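Local coordinates for protein fumarase E (Shigella flexneri 2a str. 2457T, PDB 3C8G) that probably catalyses the hydration of fumarate to malate as a homodimeric member of the MtlR/FumE family, at residues L33-F45 and L67-L80. Sequence-based numbering, arbitrary orientation.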
loop_
_atom_site.group_PDB
_atom_site.type_symbol
_atom_site.label_atom_id
_atom_site.label_comp_id
_atom_site.label_asym_id
_atom_site.label_seq_id
_atom_site.Cartn_x
_atom_site.Cartn_y
_atom_site.Cartn_z
ATOM N N LEU B 33 -2.241 12.041 14.354
ATOM C CA LEU B 33 -1.127 11.669 13.516
ATOM C C LEU B 33 -1.599 10.911 12.255
ATOM O O LEU B 33 -1.094 11.146 11.150
ATOM C CB LEU B 33 -0.092 10.863 14.303
ATOM C CG LEU B 33 0.714 11.618 15.376
ATOM C CD1 LEU B 33 1.633 10.642 16.124
ATOM C CD2 LEU B 33 1.512 12.822 14.795
ATOM N N LEU B 34 -2.565 10.015 12.418
ATOM C CA LEU B 34 -3.077 9.252 11.290
ATOM C C LEU B 34 -3.649 10.244 10.285
ATOM O O LEU B 34 -3.323 10.181 9.094
ATOM C CB LEU B 34 -4.180 8.282 11.745
ATOM C CG LEU B 34 -4.459 6.905 11.114
ATOM C CD1 LEU B 34 -5.916 6.520 11.346
ATOM C CD2 LEU B 34 -4.137 6.856 9.641
ATOM N N GLN B 35 -4.480 11.178 10.765
ATOM C CA GLN B 35 -5.046 12.166 9.853
ATOM C C GLN B 35 -4.010 13.112 9.248
ATOM O O GLN B 35 -4.102 13.434 8.062
ATOM C CB GLN B 35 -6.275 12.894 10.432
ATOM C CG GLN B 35 -7.660 12.483 9.713
ATOM C CD GLN B 35 -7.911 10.942 9.626
ATOM O OE1 GLN B 35 -7.858 10.352 8.538
ATOM N NE2 GLN B 35 -8.158 10.304 10.782
ATOM N N GLY B 36 -3.013 13.512 10.046
ATOM C CA GLY B 36 -1.865 14.236 9.520
ATOM C C GLY B 36 -1.191 13.491 8.375
ATOM O O GLY B 36 -0.903 14.070 7.326
ATOM N N ILE B 37 -0.951 12.199 8.585
ATOM C CA ILE B 37 -0.328 11.333 7.594
ATOM C C ILE B 37 -1.239 11.221 6.357
ATOM O O ILE B 37 -0.773 11.307 5.213
ATOM C CB ILE B 37 -0.030 9.930 8.212
ATOM C CG1 ILE B 37 1.166 9.995 9.179
ATOM C CG2 ILE B 37 0.203 8.883 7.144
ATOM C CD1 ILE B 37 2.552 10.171 8.489
ATOM N N ARG B 38 -2.541 11.060 6.603
ATOM C CA ARG B 38 -3.514 10.829 5.540
ATOM C C ARG B 38 -3.736 12.040 4.636
ATOM O O ARG B 38 -4.054 11.863 3.478
ATOM C CB ARG B 38 -4.851 10.327 6.109
ATOM C CG ARG B 38 -4.946 8.797 6.289
ATOM C CD ARG B 38 -6.287 8.381 6.955
ATOM N NE ARG B 38 -7.296 7.791 6.061
ATOM C CZ ARG B 38 -7.045 7.063 4.965
ATOM N NH1 ARG B 38 -8.051 6.562 4.256
ATOM N NH2 ARG B 38 -5.801 6.812 4.578
ATOM N N GLN B 39 -3.586 13.259 5.163
ATOM C CA GLN B 39 -3.670 14.471 4.336
ATOM C C GLN B 39 -2.437 14.551 3.428
ATOM O O GLN B 39 -2.530 15.048 2.310
ATOM C CB GLN B 39 -3.834 15.773 5.167
ATOM C CG GLN B 39 -4.318 15.567 6.614
ATOM C CD GLN B 39 -5.423 16.536 7.097
ATOM O OE1 GLN B 39 -5.165 17.707 7.409
ATOM N NE2 GLN B 39 -6.652 16.020 7.205
ATOM N N PHE B 40 -1.306 14.034 3.901
ATOM C CA PHE B 40 -0.054 14.032 3.154
ATOM C C PHE B 40 -0.070 13.072 1.976
ATOM O O PHE B 40 0.443 13.389 0.924
ATOM C CB PHE B 40 1.107 13.676 4.086
ATOM C CG PHE B 40 2.464 13.675 3.418
ATOM C CD1 PHE B 40 2.991 12.502 2.885
ATOM C CD2 PHE B 40 3.226 14.842 3.353
ATOM C CE1 PHE B 40 4.247 12.503 2.274
ATOM C CE2 PHE B 40 4.482 14.861 2.741
ATOM C CZ PHE B 40 4.996 13.701 2.209
ATOM N N LEU B 41 -0.657 11.901 2.163
ATOM C CA LEU B 41 -0.642 10.839 1.145
ATOM C C LEU B 41 -0.886 11.245 -0.336
ATOM O O LEU B 41 -0.179 10.760 -1.215
ATOM C CB LEU B 41 -1.571 9.688 1.575
ATOM C CG LEU B 41 -1.130 8.377 2.275
ATOM C CD1 LEU B 41 0.280 8.330 2.896
ATOM C CD2 LEU B 41 -2.197 7.965 3.300
ATOM N N PRO B 42 -1.884 12.122 -0.618
ATOM C CA PRO B 42 -2.065 12.641 -1.996
ATOM C C PRO B 42 -0.789 13.150 -2.652
ATOM O O PRO B 42 -0.627 13.012 -3.867
ATOM C CB PRO B 42 -3.036 13.809 -1.814
ATOM C CG PRO B 42 -3.816 13.451 -0.579
ATOM C CD PRO B 42 -2.919 12.640 0.302
ATOM N N SER B 43 0.089 13.736 -1.837
ATOM C CA SER B 43 1.398 14.260 -2.257
ATOM C C SER B 43 2.225 13.250 -3.002
ATOM O O SER B 43 3.099 13.627 -3.779
ATOM C CB SER B 43 2.222 14.656 -1.043
ATOM O OG SER B 43 2.125 16.026 -0.837
ATOM N N LEU B 44 1.987 11.973 -2.726
ATOM C CA LEU B 44 2.807 10.926 -3.296
ATOM C C LEU B 44 2.324 10.563 -4.672
ATOM O O LEU B 44 2.968 9.806 -5.380
ATOM C CB LEU B 44 2.719 9.676 -2.439
ATOM C CG LEU B 44 3.083 9.849 -0.988
ATOM C CD1 LEU B 44 2.423 8.711 -0.222
ATOM C CD2 LEU B 44 4.601 9.857 -0.848
ATOM N N PHE B 45 1.163 11.081 -5.031
ATOM C CA PHE B 45 0.470 10.599 -6.198
ATOM C C PHE B 45 0.205 11.708 -7.213
ATOM O O PHE B 45 0.118 12.890 -6.869
ATOM C CB PHE B 45 -0.829 9.930 -5.762
ATOM C CG PHE B 45 -0.638 8.767 -4.811
ATOM C CD1 PHE B 45 0.256 7.730 -5.107
ATOM C CD2 PHE B 45 -1.388 8.676 -3.640
ATOM C CE1 PHE B 45 0.411 6.633 -4.237
ATOM C CE2 PHE B 45 -1.237 7.577 -2.780
ATOM C CZ PHE B 45 -0.335 6.560 -3.092
ATOM N N LEU B 67 -4.676 1.785 3.011
ATOM C CA LEU B 67 -3.781 2.778 3.597
ATOM C C LEU B 67 -4.434 3.596 4.742
ATOM O O LEU B 67 -3.901 4.623 5.152
ATOM C CB LEU B 67 -3.250 3.691 2.495
ATOM C CG LEU B 67 -2.206 3.116 1.541
ATOM C CD1 LEU B 67 -2.315 3.823 0.208
ATOM C CD2 LEU B 67 -0.797 3.251 2.108
ATOM N N ASP B 68 -5.583 3.137 5.247
ATOM C CA ASP B 68 -6.210 3.725 6.442
ATOM C C ASP B 68 -5.649 2.971 7.669
ATOM O O ASP B 68 -6.392 2.404 8.480
ATOM C CB ASP B 68 -7.750 3.620 6.354
ATOM C CG ASP B 68 -8.488 4.680 7.202
ATOM O OD1 ASP B 68 -7.855 5.394 8.031
ATOM O OD2 ASP B 68 -9.729 4.787 7.028
ATOM N N ASP B 69 -4.325 2.949 7.762
ATOM C CA ASP B 69 -3.606 2.277 8.836
ATOM C C ASP B 69 -2.261 2.997 8.969
ATOM O O ASP B 69 -1.438 2.945 8.057
ATOM C CB ASP B 69 -3.415 0.809 8.467
ATOM C CG ASP B 69 -2.604 0.021 9.494
ATOM O OD1 ASP B 69 -3.203 -0.833 10.182
ATOM O OD2 ASP B 69 -1.370 0.205 9.599
ATOM N N ILE B 70 -2.036 3.676 10.091
ATOM C CA ILE B 70 -0.826 4.489 10.232
ATOM C C ILE B 70 0.469 3.755 9.893
ATOM O O ILE B 70 1.372 4.333 9.331
ATOM C CB ILE B 70 -0.740 5.230 11.608
ATOM C CG1 ILE B 70 0.117 6.487 11.472
ATOM C CG2 ILE B 70 -0.248 4.315 12.725
ATOM C CD1 ILE B 70 -0.164 7.543 12.554
ATOM N N ASP B 71 0.552 2.474 10.203
ATOM C CA ASP B 71 1.795 1.739 9.966
ATOM C C ASP B 71 2.082 1.624 8.460
ATOM O O ASP B 71 3.147 2.079 8.001
ATOM C CB ASP B 71 1.782 0.366 10.653
ATOM C CG ASP B 71 1.415 0.439 12.147
ATOM O OD1 ASP B 71 1.753 1.437 12.835
ATOM O OD2 ASP B 71 0.785 -0.536 12.638
ATOM N N VAL B 72 1.137 1.056 7.692
ATOM C CA VAL B 72 1.347 0.835 6.254
ATOM C C VAL B 72 1.495 2.170 5.533
ATOM O O VAL B 72 2.370 2.324 4.665
ATOM C CB VAL B 72 0.307 -0.122 5.558
ATOM C CG1 VAL B 72 -0.339 -1.085 6.553
ATOM C CG2 VAL B 72 -0.741 0.645 4.797
ATOM N N ALA B 73 0.685 3.150 5.924
ATOM C CA ALA B 73 0.883 4.532 5.456
ATOM C C ALA B 73 2.311 5.092 5.689
ATOM O O ALA B 73 2.886 5.729 4.798
ATOM C CB ALA B 73 -0.132 5.433 6.078
ATOM N N LEU B 74 2.865 4.877 6.885
ATOM C CA LEU B 74 4.202 5.377 7.214
ATOM C C LEU B 74 5.216 4.657 6.359
ATOM O O LEU B 74 6.021 5.277 5.660
ATOM C CB LEU B 74 4.554 5.136 8.677
ATOM C CG LEU B 74 4.214 6.201 9.692
ATOM C CD1 LEU B 74 4.465 5.621 11.085
ATOM C CD2 LEU B 74 5.035 7.464 9.436
ATOM N N ARG B 75 5.159 3.340 6.416
ATOM C CA ARG B 75 6.029 2.536 5.595
ATOM C C ARG B 75 5.979 2.963 4.121
ATOM O O ARG B 75 7.032 3.060 3.487
ATOM C CB ARG B 75 5.728 1.063 5.802
ATOM C CG ARG B 75 6.256 0.617 7.142
ATOM C CD ARG B 75 6.035 -0.833 7.384
ATOM N NE ARG B 75 4.905 -1.060 8.276
ATOM C CZ ARG B 75 4.856 -2.043 9.171
ATOM N NH1 ARG B 75 5.888 -2.866 9.313
ATOM N NH2 ARG B 75 3.789 -2.198 9.927
ATOM N N LEU B 76 4.788 3.287 3.600
ATOM C CA LEU B 76 4.678 3.721 2.195
ATOM C C LEU B 76 5.499 4.993 1.957
ATOM O O LEU B 76 6.316 5.045 1.044
ATOM C CB LEU B 76 3.215 3.922 1.761
ATOM C CG LEU B 76 2.740 3.453 0.379
ATOM C CD1 LEU B 76 1.804 4.459 -0.244
ATOM C CD2 LEU B 76 3.847 3.180 -0.577
ATOM N N ILE B 77 5.293 6.001 2.796
ATOM C CA ILE B 77 5.988 7.268 2.658
ATOM C C ILE B 77 7.500 7.078 2.769
ATOM O O ILE B 77 8.269 7.680 1.990
ATOM C CB ILE B 77 5.539 8.286 3.708
ATOM C CG1 ILE B 77 4.002 8.429 3.720
ATOM C CG2 ILE B 77 6.289 9.631 3.512
ATOM C CD1 ILE B 77 3.477 9.353 4.807
ATOM N N TYR B 78 7.921 6.250 3.731
ATOM C CA TYR B 78 9.337 5.916 3.908
ATOM C C TYR B 78 9.873 5.222 2.628
ATOM O O TYR B 78 10.729 5.756 1.947
ATOM C CB TYR B 78 9.510 5.085 5.192
ATOM C CG TYR B 78 10.890 5.145 5.857
ATOM C CD1 TYR B 78 11.629 6.327 5.930
ATOM C CD2 TYR B 78 11.439 4.006 6.443
ATOM C CE1 TYR B 78 12.911 6.348 6.533
ATOM C CE2 TYR B 78 12.695 4.024 7.050
ATOM C CZ TYR B 78 13.424 5.182 7.096
ATOM O OH TYR B 78 14.656 5.139 7.716
ATOM N N ALA B 79 9.301 4.072 2.288
ATOM C CA ALA B 79 9.555 3.327 1.044
ATOM C C ALA B 79 9.786 4.152 -0.237
ATOM O O ALA B 79 10.657 3.831 -1.056
ATOM C CB ALA B 79 8.411 2.357 0.818
ATOM N N LEU B 80 8.997 5.206 -0.410
ATOM C CA LEU B 80 9.151 6.080 -1.557
ATOM C C LEU B 80 10.208 7.165 -1.326
ATOM O O LEU B 80 10.335 8.098 -2.130
ATOM C CB LEU B 80 7.807 6.694 -1.949
ATOM C CG LEU B 80 6.685 5.707 -2.275
ATOM C CD1 LEU B 80 5.314 6.380 -2.241
ATOM C CD2 LEU B 80 6.944 5.021 -3.601
#
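The Arg38 guanidinium lies nearly flat against the Asp68 carboxylate, the two planes 16° apart, so that the salt bridge from NE to Asp68 OD1 (3.2 Å) runs over a guanidinium face and no N-H points at the oxygen. A bend at chi3 turns the arginine's end across the acid, while Asp68 OD2 accepts from Ser64 N. Beside this polar edge, Ile70 CD1 reaches the backbone of helix 33-40, 3.4 Å from Leu34 N, with CG1 anti to its own N (chi1 -154°) and the chain extended beyond it; the Leu34 methyl CD2 in turn covers the first turn of helix 70-79. Ile37 is a knob in a hole formed by Ile70, Ala73, Leu74 and Ile77: its CG2 presses on Ala73 CB (3.6 Å), and its CD1 touches both Leu74 CD2 and Ile77 CD1. Helix 85-103 packs against Ile70 and Leu74. Ile77 CD1 also meets Phe40 CD1 (3.7 Å) and Leu41 CD1. In the 3-10 segment 41-44, Leu44 CD2 touches Leu80 CD1 (3.8 Å); Phe45 CZ touches Leu76. Asp69 N-caps helix 70-79 by accepting from Val72 N. The helix axes pass 10.1 Å apart at 42°, an oblique helix pair with Ile37 as its knob in a hole, within the all-helical MtlR/FumE fold.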